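Local atomic coordinates of glycoside hydrolase family 81 (Clostridium thermocellum, PDB entry 6FOP), a protein that probably hydrolyses internal beta-1,3-glucosidic bonds of glucans such as laminarin, as a family 81 glycoside hydrolase of the clostridial cellulosome. Residues S43-Q48 with A102-I107; Q48-I53 with F60-E65; F89-S94 with A134-T139; F110-V115 with A125-G130. All coordinates share one frame; numbering follows the deposited sequence. Where two conformers were deposited one is given.

Contact 1: residues S43-Q48 with A102-I107; sequences SILWNQ and ARADKI. With MG (magnesium ion), chain Y.
I44 meets the A102-A104 backbone through its branch methyl: with chi1 at -60°, CG1 stands anti to the carbonyl carbon and CG2 anti to the backbone N, and I44 CG2 comes to 3.7 Å from A104 N. L45 holds CG anti to its own carbonyl carbon (chi1 -68°). Its two methyls have different partners: L45 CD2 packs on A104 CB at 3.7 Å, while L45 CD1 meets I107 CD1 tip to tip at 4.0 Å.

Beside this apolar patch a magnesium ion draws the two segments together through main-chain carbonyls. I44 O and N47 O each bind it at 2.3 Å, and A102 O binds from the other segment at 2.2 Å; Y49 O adds a further ligand. I44 O and A102 O are neighbours because both bind the ion. Next to the site, A102 N donates an almost straight bond to Q48 O (2.9 Å, N-H...O 171°), in the plane of that carbonyl, tying the turn after the helix to A102, beside the strand.

The short helix 43-46 thus lies against strand 103-107, an outermost strand of an eight-stranded antiparallel sheet. Within strand 103-107, D105 and K106 both face D113 of the neighbouring strand 111-118, a classic beta bulge. I44 also touches V112 of that neighbour, and I53 and F62 on strands 53-54 and 59-63 of the other sheet.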
loop_
_atom_site.group_PDB
_atom_site.type_symbol
_atom_site.label_atom_id
_atom_site.label_comp_id
_atom_site.label_asym_id
_atom_site.label_seq_id
_atom_site.Cartn_x
_atom_site.Cartn_y
_atom_site.Cartn_z
ATOM N N SER A 43 6.032 -11.404 -9.415
ATOM C CA SER A 43 6.424 -11.857 -10.767
ATOM C C SER A 43 6.916 -13.315 -10.815
ATOM O O SER A 43 6.859 -13.950 -11.866
ATOM C CB SER A 43 7.480 -10.948 -11.386
ATOM O OG SER A 43 8.768 -11.141 -10.799
ATOM N N ILE A 44 7.328 -13.843 -9.672
ATOM C CA ILE A 44 7.645 -15.269 -9.566
ATOM C C ILE A 44 6.480 -16.152 -9.994
ATOM O O ILE A 44 6.700 -17.155 -10.671
ATOM C CB ILE A 44 8.083 -15.652 -8.152
ATOM C CG1 ILE A 44 9.327 -14.873 -7.715
ATOM C CG2 ILE A 44 8.364 -17.146 -8.052
ATOM C CD1 ILE A 44 9.589 -14.931 -6.225
ATOM N N LEU A 45 5.258 -15.739 -9.634
ATOM C CA LEU A 45 4.046 -16.505 -9.914
ATOM C C LEU A 45 3.608 -16.423 -11.366
ATOM O O LEU A 45 3.036 -17.383 -11.900
ATOM C CB LEU A 45 2.893 -16.023 -9.019
ATOM C CG LEU A 45 3.054 -16.337 -7.533
ATOM C CD1 LEU A 45 2.244 -15.359 -6.695
ATOM C CD2 LEU A 45 2.690 -17.778 -7.225
ATOM N N TRP A 46 3.815 -15.248 -11.990
ATOM C CA TRP A 46 3.260 -14.989 -13.320
ATOM C C TRP A 46 4.215 -15.345 -14.468
ATOM O O TRP A 46 3.778 -15.661 -15.577
ATOM C CB TRP A 46 2.876 -13.503 -13.425
ATOM C CG TRP A 46 1.731 -13.039 -12.547
ATOM C CD1 TRP A 46 1.784 -12.747 -11.218
ATOM C CD2 TRP A 46 0.405 -12.739 -12.973
ATOM N NE1 TRP A 46 0.555 -12.291 -10.773
ATOM C CE2 TRP A 46 -0.310 -12.286 -11.842
ATOM C CE3 TRP A 46 -0.243 -12.803 -14.200
ATOM C CZ2 TRP A 46 -1.642 -11.866 -11.921
ATOM C CZ3 TRP A 46 -1.565 -12.411 -14.269
ATOM C CH2 TRP A 46 -2.248 -11.947 -13.134
ATOM N N ASN A 47 5.516 -15.229 -14.206
ATOM C CA ASN A 47 6.553 -15.442 -15.198
ATOM C C ASN A 47 7.198 -16.820 -14.974
ATOM O O ASN A 47 7.243 -17.304 -13.851
ATOM C CB ASN A 47 7.548 -14.278 -15.047
ATOM C CG ASN A 47 8.523 -14.168 -16.190
ATOM O OD1 ASN A 47 8.262 -13.576 -17.252
ATOM N ND2 ASN A 47 9.691 -14.700 -15.945
ATOM N N GLN A 48 7.691 -17.436 -16.048
ATOM C CA GLN A 48 8.414 -18.705 -15.930
ATOM C C GLN A 48 9.471 -18.604 -14.819
ATOM O O GLN A 48 9.564 -19.456 -13.941
ATOM C CB GLN A 48 9.055 -19.027 -17.278
ATOM C CG GLN A 48 9.880 -20.297 -17.314
ATOM C CD GLN A 48 10.433 -20.597 -18.695
ATOM O OE1 GLN A 48 10.274 -19.822 -19.624
ATOM N NE2 GLN A 48 11.108 -21.716 -18.817
ATOM N N ALA A 102 11.042 -21.020 -11.982
ATOM C CA ALA A 102 11.097 -20.719 -10.560
ATOM C C ALA A 102 9.659 -20.615 -10.103
ATOM O O ALA A 102 8.855 -19.880 -10.718
ATOM C CB ALA A 102 11.839 -19.438 -10.304
ATOM N N ARG A 103 9.353 -21.300 -8.996
ATOM C CA ARG A 103 7.989 -21.389 -8.471
ATOM C C ARG A 103 7.913 -20.950 -7.018
ATOM O O ARG A 103 8.767 -21.294 -6.206
ATOM C CB ARG A 103 7.463 -22.809 -8.562
ATOM C CG ARG A 103 7.270 -23.264 -10.006
ATOM C CD ARG A 103 6.905 -24.724 -10.140
ATOM N NE ARG A 103 6.606 -25.025 -11.547
ATOM C CZ ARG A 103 5.383 -25.061 -12.095
ATOM N NH1 ARG A 103 4.270 -24.837 -11.385
ATOM N NH2 ARG A 103 5.263 -25.326 -13.388
ATOM N N ALA A 104 6.860 -20.198 -6.669
ATOM C CA ALA A 104 6.659 -19.818 -5.268
ATOM C C ALA A 104 6.160 -21.018 -4.469
ATOM O O ALA A 104 5.224 -21.683 -4.869
ATOM C CB ALA A 104 5.671 -18.667 -5.145
ATOM N N ASP A 105 6.790 -21.229 -3.324
ATOM C CA ASP A 105 6.473 -22.318 -2.400
ATOM C C ASP A 105 5.735 -21.850 -1.136
ATOM O O ASP A 105 4.861 -22.564 -0.614
ATOM C CB ASP A 105 7.789 -23.031 -2.027
ATOM C CG ASP A 105 7.572 -24.316 -1.264
ATOM O OD1 ASP A 105 7.120 -25.304 -1.866
ATOM O OD2 ASP A 105 7.883 -24.323 -0.063
ATOM N N LYS A 106 6.096 -20.660 -0.658
ATOM C CA LYS A 106 5.532 -20.066 0.558
ATOM C C LYS A 106 5.671 -18.547 0.438
ATOM O O LYS A 106 6.736 -18.044 0.080
ATOM C CB LYS A 106 6.254 -20.581 1.811
ATOM C CG LYS A 106 5.683 -20.113 3.139
ATOM C CD LYS A 106 6.323 -20.773 4.361
ATOM C CE LYS A 106 5.694 -20.279 5.669
ATOM N NZ LYS A 106 6.273 -20.848 6.921
ATOM N N ILE A 107 4.593 -17.818 0.735
ATOM C CA ILE A 107 4.617 -16.355 0.746
ATOM C C ILE A 107 4.086 -15.934 2.095
ATOM O O ILE A 107 2.952 -16.270 2.462
ATOM C CB ILE A 107 3.821 -15.738 -0.404
ATOM C CG1 ILE A 107 4.402 -16.162 -1.758
ATOM C CG2 ILE A 107 3.839 -14.221 -0.265
ATOM C CD1 ILE A 107 3.538 -15.809 -2.963
HETATM MG MG MG Y . 8.299 -18.135 -12.014
#

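Contact 2: residues Q48-I53 with F60-E65; sequences QYSLPI and FKFKAE. With MG (magnesium ion), chain Y.
I53 and F60 form an antiparallel hydrogen-bonded pair, I53 N to F60 O at 2.7 Å and F60 N to I53 O at 3.0 Å, and the two segments run in nearly opposite directions, 171° apart. Upstream of that pair the loop 48-52 leaves regular strand geometry, and side chains take over. S50 OG accepts the peptide N-H of F62 (OG to N 3.0 Å, 169° at the hydrogen) and donates to L51 O at 2.7 Å, so two bonds grip this hydroxyl, one accepted and one donated. The same oxygen lies in the ring plane of F62, at its edge, 3.5 Å from F62 CD1.

Y49 lays its ring over the backbone of K63 and A64. One face covers their peptide link, with Y49 CD1 3.6 Å from K63 C, and Q48 CG lies over the opposite face. Y49 OH reaches past A64 CB, touching it, to bond F99 O. P52 and K61 run side by side, pointing the same way, P52 CG against K61 CD at 4.1 Å, before the lysine chain bends at chi3.

The carbonyl of Y49 is turned to the magnesium ion, which it binds at 2.4 Å together with the carbonyls of I44, N47 and A102. The arrangement is that of a beta hairpin at the margin of an antiparallel sheet: the short outermost strand 53-54 pairs with strand 59-63, and the irregular chain leading into it supplies one carbonyl, Y49 O, of a magnesium site built from main-chain oxygens.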
loop_
_atom_site.group_PDB
_atom_site.type_symbol
_atom_site.label_atom_id
_atom_site.label_comp_id
_atom_site.label_asym_id
_atom_site.label_seq_id
_atom_site.Cartn_x
_atom_site.Cartn_y
_atom_site.Cartn_z
ATOM N N GLN A 48 7.691 -17.436 -16.048
ATOM C CA GLN A 48 8.414 -18.705 -15.930
ATOM C C GLN A 48 9.471 -18.604 -14.819
ATOM O O GLN A 48 9.564 -19.456 -13.941
ATOM C CB GLN A 48 9.055 -19.027 -17.278
ATOM C CG GLN A 48 9.880 -20.297 -17.314
ATOM C CD GLN A 48 10.433 -20.597 -18.695
ATOM O OE1 GLN A 48 10.274 -19.822 -19.624
ATOM N NE2 GLN A 48 11.108 -21.716 -18.817
ATOM N N TYR A 49 10.306 -17.579 -14.916
ATOM C CA TYR A 49 11.323 -17.304 -13.927
ATOM C C TYR A 49 10.813 -16.173 -13.003
ATOM O O TYR A 49 9.943 -16.436 -12.200
ATOM C CB TYR A 49 12.679 -17.052 -14.624
ATOM C CG TYR A 49 13.177 -18.275 -15.357
ATOM C CD1 TYR A 49 13.625 -19.395 -14.661
ATOM C CD2 TYR A 49 13.122 -18.355 -16.744
ATOM C CE1 TYR A 49 14.046 -20.529 -15.335
ATOM C CE2 TYR A 49 13.567 -19.463 -17.415
ATOM C CZ TYR A 49 14.008 -20.558 -16.713
ATOM O OH TYR A 49 14.398 -21.681 -17.408
ATOM N N SER A 50 11.323 -14.959 -13.151
ATOM C CA SER A 50 10.758 -13.791 -12.522
ATOM C C SER A 50 11.238 -12.572 -13.260
ATOM O O SER A 50 12.139 -12.655 -14.109
ATOM C CB SER A 50 11.179 -13.660 -11.044
ATOM O OG SER A 50 12.499 -13.149 -10.880
ATOM N N LEU A 51 10.673 -11.431 -12.890
ATOM C CA LEU A 51 11.266 -10.121 -13.171
ATOM C C LEU A 51 12.059 -9.731 -11.924
ATOM O O LEU A 51 12.088 -10.489 -10.937
ATOM C CB LEU A 51 10.179 -9.071 -13.512
ATOM C CG LEU A 51 9.729 -9.050 -14.971
ATOM C CD1 LEU A 51 10.819 -8.541 -15.903
ATOM C CD2 LEU A 51 9.172 -10.371 -15.462
ATOM N N PRO A 52 12.753 -8.593 -11.954
ATOM C CA PRO A 52 13.498 -8.242 -10.738
ATOM C C PRO A 52 12.620 -8.103 -9.508
ATOM O O PRO A 52 11.508 -7.545 -9.578
ATOM C CB PRO A 52 14.191 -6.926 -11.126
ATOM C CG PRO A 52 14.342 -7.027 -12.607
ATOM C CD PRO A 52 13.038 -7.637 -13.043
ATOM N N ILE A 53 13.164 -8.558 -8.375
ATOM C CA ILE A 53 12.459 -8.700 -7.111
ATOM C C ILE A 53 13.066 -7.688 -6.146
ATOM O O ILE A 53 14.211 -7.828 -5.732
ATOM C CB ILE A 53 12.636 -10.124 -6.537
ATOM C CG1 ILE A 53 12.275 -11.202 -7.570
ATOM C CG2 ILE A 53 11.854 -10.280 -5.232
ATOM C CD1 ILE A 53 10.824 -11.230 -7.970
ATOM N N PHE A 60 16.788 -9.214 -6.444
ATOM C CA PHE A 60 17.005 -10.556 -6.994
ATOM C C PHE A 60 16.382 -10.700 -8.363
ATOM O O PHE A 60 15.484 -9.931 -8.730
ATOM C CB PHE A 60 16.381 -11.631 -6.071
ATOM C CG PHE A 60 16.798 -11.521 -4.637
ATOM C CD1 PHE A 60 17.979 -12.113 -4.201
ATOM C CD2 PHE A 60 16.008 -10.821 -3.706
ATOM C CE1 PHE A 60 18.378 -11.986 -2.886
ATOM C CE2 PHE A 60 16.412 -10.692 -2.395
ATOM C CZ PHE A 60 17.596 -11.306 -1.975
ATOM N N LYS A 61 16.799 -11.705 -9.112
ATOM C CA LYS A 61 16.055 -12.083 -10.302
ATOM C C LYS A 61 16.298 -13.537 -10.601
ATOM O O LYS A 61 17.453 -13.978 -10.655
ATOM C CB LYS A 61 16.444 -11.225 -11.509
ATOM C CG LYS A 61 15.495 -11.446 -12.696
ATOM C CD LYS A 61 15.839 -10.620 -13.924
ATOM C CE LYS A 61 17.032 -11.192 -14.644
ATOM N NZ LYS A 61 17.362 -10.355 -15.832
ATOM N N PHE A 62 15.227 -14.292 -10.816
ATOM C CA PHE A 62 15.348 -15.708 -11.200
ATOM C C PHE A 62 15.578 -15.793 -12.702
ATOM O O PHE A 62 15.055 -14.988 -13.462
ATOM C CB PHE A 62 14.089 -16.485 -10.803
ATOM C CG PHE A 62 13.923 -16.617 -9.310
ATOM C CD1 PHE A 62 13.305 -15.611 -8.573
ATOM C CD2 PHE A 62 14.396 -17.751 -8.636
ATOM C CE1 PHE A 62 13.181 -15.717 -7.206
ATOM C CE2 PHE A 62 14.274 -17.846 -7.260
ATOM C CZ PHE A 62 13.647 -16.835 -6.549
ATOM N N LYS A 63 16.417 -16.746 -13.105
ATOM C CA LYS A 63 16.721 -17.041 -14.515
ATOM C C LYS A 63 17.123 -18.499 -14.620
ATOM O O LYS A 63 17.222 -19.180 -13.607
ATOM C CB LYS A 63 17.803 -16.101 -15.061
ATOM C CG LYS A 63 19.130 -16.178 -14.328
ATOM C CD LYS A 63 20.120 -15.171 -14.872
ATOM C CE LYS A 63 21.490 -15.318 -14.218
ATOM N NZ LYS A 63 22.398 -14.222 -14.651
ATOM N N ALA A 64 17.304 -18.991 -15.844
ATOM C CA ALA A 64 17.611 -20.403 -16.025
ATOM C C ALA A 64 18.785 -20.905 -15.156
ATOM O O ALA A 64 18.709 -22.001 -14.598
ATOM C CB ALA A 64 17.825 -20.708 -17.505
ATOM N N GLU A 65 19.836 -20.101 -15.012
ATOM C CA GLU A 65 21.044 -20.498 -14.263
ATOM C C GLU A 65 20.800 -20.553 -12.749
ATOM O O GLU A 65 21.444 -21.314 -12.031
ATOM C CB GLU A 65 22.193 -19.502 -14.551
ATOM C CG GLU A 65 23.489 -19.796 -13.791
ATOM C CD GLU A 65 24.569 -18.763 -13.986
ATOM O OE1 GLU A 65 24.338 -17.742 -14.676
ATOM O OE2 GLU A 65 25.661 -18.969 -13.417
HETATM MG MG MG Y . 8.299 -18.135 -12.014
#

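Contact 3: residues F89-S94 with A134-T139; sequences FTVGHS and AYFVFT
F138 and V91 meet in the interior of a beta sandwich, where strand 89-93 of a seven-stranded antiparallel sheet faces strand 133-139 of an eight-stranded one. The two strands run 21° apart in the same sense, 9.4 Å between axes, a spacing bridged by side chains.

F138 can be followed outward. From CB, its CG is set anti to the carbonyl carbon (chi1 -78°). The CD2-CE2-CZ side of the ring meets H93, G92 and V91 in turn. F138 CD2 touches H93 CD2 at 3.8 Å, the two rings being near parallel but slid so far apart that they barely overlap. The next atom, F138 CE2, comes to 3.3 Å from G92 O, which lies in the ring plane at its edge, where aromatic hydrogens would favour a carbonyl. At the tip, F138 CZ meets V91 CG1 at 3.8 Å.

That same methyl serves a second phenylalanine: V91 CG1 stands over one face of F136, 4.2 Å from the ring centroid, in a CH-pi contact, while V91 CG2 touches F136 CZ at 3.9 Å. I67 and I123, one from each sheet, add to the packing around F136.

At the end of the interface H93 closes the gap with a polar bond. H93 ND1 accepts hydrogen bonds from the backbone N of S95 and of V96, and H93 NE2 donates, near its ring plane, to T139 O at 2.8 Å with 169° at the hydrogen.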
loop_
_atom_site.group_PDB
_atom_site.type_symbol
_atom_site.label_atom_id
_atom_site.label_comp_id
_atom_site.label_asym_id
_atom_site.label_seq_id
_atom_site.Cartn_x
_atom_site.Cartn_y
_atom_site.Cartn_z
ATOM N N PHE A 89 26.118 -11.188 -8.174
ATOM C CA PHE A 89 26.466 -12.597 -8.409
ATOM C C PHE A 89 25.199 -13.401 -8.582
ATOM O O PHE A 89 24.125 -13.044 -8.032
ATOM C CB PHE A 89 27.340 -13.198 -7.294
ATOM C CG PHE A 89 26.753 -13.074 -5.937
ATOM C CD1 PHE A 89 25.922 -14.087 -5.439
ATOM C CD2 PHE A 89 27.063 -12.005 -5.124
ATOM C CE1 PHE A 89 25.393 -14.001 -4.162
ATOM C CE2 PHE A 89 26.529 -11.899 -3.857
ATOM C CZ PHE A 89 25.714 -12.917 -3.362
ATOM N N THR A 90 25.304 -14.505 -9.317
ATOM C CA THR A 90 24.207 -15.426 -9.468
ATOM C C THR A 90 24.485 -16.672 -8.618
ATOM O O THR A 90 25.569 -17.275 -8.707
ATOM C CB THR A 90 23.993 -15.783 -10.961
ATOM O OG1 THR A 90 23.541 -14.611 -11.666
ATOM C CG2 THR A 90 22.999 -16.855 -11.126
ATOM N N VAL A 91 23.515 -17.042 -7.790
ATOM C CA VAL A 91 23.563 -18.270 -7.016
ATOM C C VAL A 91 23.028 -19.357 -7.920
ATOM O O VAL A 91 21.831 -19.449 -8.155
ATOM C CB VAL A 91 22.727 -18.162 -5.729
ATOM C CG1 VAL A 91 22.701 -19.480 -4.965
ATOM C CG2 VAL A 91 23.261 -17.058 -4.829
ATOM N N GLY A 92 23.964 -20.176 -8.425
ATOM C CA GLY A 92 23.664 -21.302 -9.293
ATOM C C GLY A 92 24.004 -22.618 -8.600
ATOM O O GLY A 92 24.232 -22.665 -7.382
ATOM N N HIS A 93 24.102 -23.668 -9.404
ATOM C CA HIS A 93 24.173 -25.035 -8.918
ATOM C C HIS A 93 25.300 -25.747 -9.695
ATOM O O HIS A 93 25.500 -25.524 -10.909
ATOM C CB HIS A 93 22.819 -25.681 -9.131
ATOM C CG HIS A 93 22.640 -27.007 -8.471
ATOM N ND1 HIS A 93 23.245 -28.146 -8.942
ATOM C CD2 HIS A 93 21.862 -27.398 -7.441
ATOM C CE1 HIS A 93 22.864 -29.185 -8.222
ATOM N NE2 HIS A 93 22.028 -28.753 -7.298
ATOM N N SER A 94 26.043 -26.602 -8.997
ATOM C CA SER A 94 27.257 -27.209 -9.557
ATOM C C SER A 94 26.995 -28.230 -10.649
ATOM O O SER A 94 27.879 -28.514 -11.441
ATOM C CB SER A 94 28.099 -27.827 -8.440
ATOM O OG SER A 94 27.444 -28.884 -7.787
ATOM N N ALA A 134 19.954 -13.418 2.396
ATOM C CA ALA A 134 19.110 -14.327 1.611
ATOM C C ALA A 134 19.572 -15.737 1.970
ATOM O O ALA A 134 20.769 -15.966 2.212
ATOM C CB ALA A 134 19.189 -14.088 0.117
ATOM N N TYR A 135 18.619 -16.650 2.065
ATOM C CA TYR A 135 18.857 -17.990 2.606
ATOM C C TYR A 135 18.525 -19.048 1.553
ATOM O O TYR A 135 17.546 -18.915 0.827
ATOM C CB TYR A 135 17.984 -18.232 3.832
ATOM C CG TYR A 135 18.016 -17.124 4.880
ATOM C CD1 TYR A 135 19.049 -16.991 5.770
ATOM C CD2 TYR A 135 16.986 -16.195 4.949
ATOM C CE1 TYR A 135 19.081 -16.009 6.720
ATOM C CE2 TYR A 135 17.002 -15.192 5.897
ATOM C CZ TYR A 135 18.031 -15.067 6.773
ATOM O OH TYR A 135 18.028 -14.060 7.724
ATOM N N PHE A 136 19.351 -20.107 1.491
ATOM C CA PHE A 136 19.229 -21.107 0.450
ATOM C C PHE A 136 19.384 -22.517 1.004
ATOM O O PHE A 136 20.176 -22.741 1.930
ATOM C CB PHE A 136 20.306 -20.896 -0.632
ATOM C CG PHE A 136 20.316 -19.502 -1.242
ATOM C CD1 PHE A 136 21.054 -18.487 -0.672
ATOM C CD2 PHE A 136 19.560 -19.231 -2.371
ATOM C CE1 PHE A 136 21.036 -17.201 -1.209
ATOM C CE2 PHE A 136 19.537 -17.951 -2.909
ATOM C CZ PHE A 136 20.287 -16.949 -2.329
ATOM N N VAL A 137 18.649 -23.451 0.389
ATOM C CA VAL A 137 18.847 -24.880 0.650
ATOM C C VAL A 137 19.013 -25.544 -0.711
ATOM O O VAL A 137 18.227 -25.310 -1.631
ATOM C CB VAL A 137 17.664 -25.485 1.425
ATOM C CG1 VAL A 137 17.786 -27.019 1.480
ATOM C CG2 VAL A 137 17.644 -24.921 2.832
ATOM N N PHE A 138 20.057 -26.371 -0.817
ATOM C CA PHE A 138 20.414 -27.087 -2.044
ATOM C C PHE A 138 20.090 -28.580 -1.942
ATOM O O PHE A 138 20.181 -29.179 -0.862
ATOM C CB PHE A 138 21.917 -26.915 -2.306
ATOM C CG PHE A 138 22.260 -25.587 -2.878
ATOM C CD1 PHE A 138 22.210 -24.434 -2.096
ATOM C CD2 PHE A 138 22.602 -25.480 -4.199
ATOM C CE1 PHE A 138 22.468 -23.196 -2.678
ATOM C CE2 PHE A 138 22.876 -24.253 -4.770
ATOM C CZ PHE A 138 22.824 -23.121 -4.007
ATOM N N THR A 139 19.705 -29.175 -3.075
ATOM C CA THR A 139 19.747 -30.615 -3.214
ATOM C C THR A 139 20.480 -30.964 -4.523
ATOM O O THR A 139 20.508 -30.189 -5.481
ATOM C CB THR A 139 18.353 -31.255 -3.271
ATOM O OG1 THR A 139 17.733 -30.973 -4.545
ATOM C CG2 THR A 139 17.502 -30.830 -2.101
#

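Contact 4: residues F110-V115 with A125-G130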
loop_
_atom_site.group_PDB
_atom_site.type_symbol
_atom_site.label_atom_id
_atom_site.label_comp_id
_atom_site.label_asym_id
_atom_site.label_seq_id
_atom_site.Cartn_x
_atom_site.Cartn_y
_atom_site.Cartn_z
ATOM N N PHE A 110 6.309 -10.611 4.690
ATOM C CA PHE A 110 7.437 -9.893 4.099
ATOM C C PHE A 110 8.582 -10.811 3.669
ATOM O O PHE A 110 9.745 -10.385 3.613
ATOM C CB PHE A 110 7.911 -8.704 4.977
ATOM C CG PHE A 110 8.035 -8.953 6.457
ATOM C CD1 PHE A 110 6.908 -8.859 7.299
ATOM C CD2 PHE A 110 9.285 -9.104 7.051
ATOM C CE1 PHE A 110 7.032 -8.999 8.662
ATOM C CE2 PHE A 110 9.404 -9.249 8.429
ATOM C CZ PHE A 110 8.270 -9.230 9.230
ATOM N N ALA A 111 8.237 -12.021 3.233
ATOM C CA ALA A 111 9.220 -12.933 2.669
ATOM C C ALA A 111 8.552 -13.852 1.662
ATOM O O ALA A 111 7.322 -14.030 1.663
ATOM C CB ALA A 111 9.956 -13.715 3.768
ATOM N N VAL A 112 9.389 -14.502 0.862
ATOM C CA VAL A 112 8.948 -15.525 -0.099
ATOM C C VAL A 112 9.984 -16.643 -0.139
ATOM O O VAL A 112 11.184 -16.368 -0.132
ATOM C CB VAL A 112 8.721 -14.939 -1.512
ATOM C CG1 VAL A 112 9.953 -14.218 -2.051
ATOM C CG2 VAL A 112 8.227 -15.980 -2.496
ATOM N N ASP A 113 9.505 -17.876 -0.184
ATOM C CA ASP A 113 10.326 -19.038 -0.505
ATOM C C ASP A 113 9.991 -19.436 -1.932
ATOM O O ASP A 113 8.813 -19.627 -2.250
ATOM C CB ASP A 113 9.986 -20.228 0.385
ATOM C CG ASP A 113 10.262 -20.005 1.860
ATOM O OD1 ASP A 113 11.028 -19.099 2.247
ATOM O OD2 ASP A 113 9.675 -20.775 2.661
ATOM N N ALA A 114 11.019 -19.584 -2.772
ATOM C CA ALA A 114 10.843 -20.046 -4.157
ATOM C C ALA A 114 11.758 -21.232 -4.428
ATOM O O ALA A 114 12.851 -21.306 -3.875
ATOM C CB ALA A 114 11.131 -18.920 -5.139
ATOM N N VAL A 115 11.307 -22.114 -5.314
ATOM C CA VAL A 115 12.043 -23.333 -5.630
ATOM C C VAL A 115 12.320 -23.378 -7.125
ATOM O O VAL A 115 11.444 -23.097 -7.947
ATOM C CB VAL A 115 11.211 -24.584 -5.261
ATOM C CG1 VAL A 115 11.899 -25.871 -5.747
ATOM C CG2 VAL A 115 10.993 -24.658 -3.770
ATOM N N ALA A 125 15.160 -20.857 -2.368
ATOM C CA ALA A 125 15.630 -19.538 -1.940
ATOM C C ALA A 125 14.574 -18.828 -1.103
ATOM O O ALA A 125 13.389 -18.820 -1.483
ATOM C CB ALA A 125 15.963 -18.705 -3.153
ATOM N N THR A 126 14.999 -18.273 0.027
ATOM C CA THR A 126 14.159 -17.392 0.831
ATOM C C THR A 126 14.684 -15.965 0.651
ATOM O O THR A 126 15.842 -15.670 0.994
ATOM C CB THR A 126 14.201 -17.762 2.317
ATOM O OG1 THR A 126 13.743 -19.104 2.471
ATOM C CG2 THR A 126 13.335 -16.847 3.179
ATOM N N LEU A 127 13.797 -15.122 0.118
ATOM C CA LEU A 127 14.040 -13.699 -0.153
ATOM C C LEU A 127 13.160 -12.904 0.814
ATOM O O LEU A 127 11.982 -13.244 0.988
ATOM C CB LEU A 127 13.695 -13.357 -1.580
ATOM C CG LEU A 127 14.174 -14.345 -2.638
ATOM C CD1 LEU A 127 13.723 -13.869 -4.014
ATOM C CD2 LEU A 127 15.677 -14.604 -2.581
ATOM N N MET A 128 13.749 -11.904 1.473
ATOM C CA MET A 128 13.028 -11.198 2.527
ATOM C C MET A 128 13.191 -9.694 2.423
ATOM O O MET A 128 14.315 -9.170 2.338
ATOM C CB MET A 128 13.488 -11.696 3.887
ATOM C CG MET A 128 12.916 -10.941 5.071
ATOM S SD MET A 128 13.350 -11.858 6.534
ATOM C CE MET A 128 13.059 -10.657 7.790
ATOM N N LYS A 129 12.050 -9.015 2.459
ATOM C CA LYS A 129 11.995 -7.563 2.507
ATOM C C LYS A 129 12.351 -7.183 3.938
ATOM O O LYS A 129 11.754 -7.708 4.885
ATOM C CB LYS A 129 10.608 -7.084 2.150
ATOM C CG LYS A 129 10.385 -5.591 2.308
ATOM C CD LYS A 129 9.119 -5.115 1.600
ATOM C CE LYS A 129 9.191 -5.211 0.101
ATOM N NZ LYS A 129 10.270 -4.384 -0.531
ATOM N N GLY A 130 13.302 -6.284 4.110
ATOM C CA GLY A 130 13.773 -5.936 5.426
ATOM C C GLY A 130 14.833 -6.869 6.002
ATOM O O GLY A 130 15.074 -6.841 7.216
#
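V112 and L127 form the apolar centre of this hairpin, side by side and pointing the same way, with V112 CG1 3.9 Å from L127 CB. A114 and A125 share that face of the sheet, and F60 and F62 of the opposing sheet lie on it. On the other face A111 CB rests 4.1 Å from M128 CB. M128 places CG anti to its backbone N (chi1 174°) and continues extended, bringing CE to the edge of the F110 ring, 4.0 Å from F110 CE2.

Between the faces the main chains are paired closely. V112 and L127 exchange two bonds of 2.9 Å, N to O each way, and A114 and A125 two of 2.8 Å; A111 with M128 and D113 with T126 are the intervening non-hydrogen-bonded pairs. Past the strand ends, K129 N donates to F110 O at 2.9 Å, extending the pairing by one residue.

D113 and T126 make a polar edge on the face of A111 and M128. T126 OG1 donates to D113 OD1 at 2.7 Å, approaching from above the carboxylate, 50° out of its plane. At the end of the hairpin, on the L127 side, K129 packs CB near F110 O, bends at chi3 and chi4 and sends NZ to the carbonyls of Y54 and A55, to Y264 OH and to a salt bridge with E474.

Chemically, the hydroxyl donated to D113 OD1 would favour the carboxylate form, and the buried K129 probably stays charged because oxygens, the E474 carboxylate and the W40 ring surround it.

How the contacts relate
The four contacts lie together on one side of the chain's centre, in a beta sandwich. Contacts 1 and 2 share Q48 and one magnesium ion, their centres about 9 Å apart, and contact 2 is nested in the loop that contact 1 closes. Contact 4, a hairpin nested within the loop closed by contact 3, belongs to the eight-stranded sheet; strand 103-107 of contact 1 and strand 133-139 of contact 3 flank it. Contact 2 and strand 89-93 of contact 3 belong to the opposing seven-stranded sheet, and F62 packs on A114 and L127 of contact 4. Contacts 1 and 3, about 16 Å between centres, do not touch. Together they join both sheets, through their core and at a metal-bound margin.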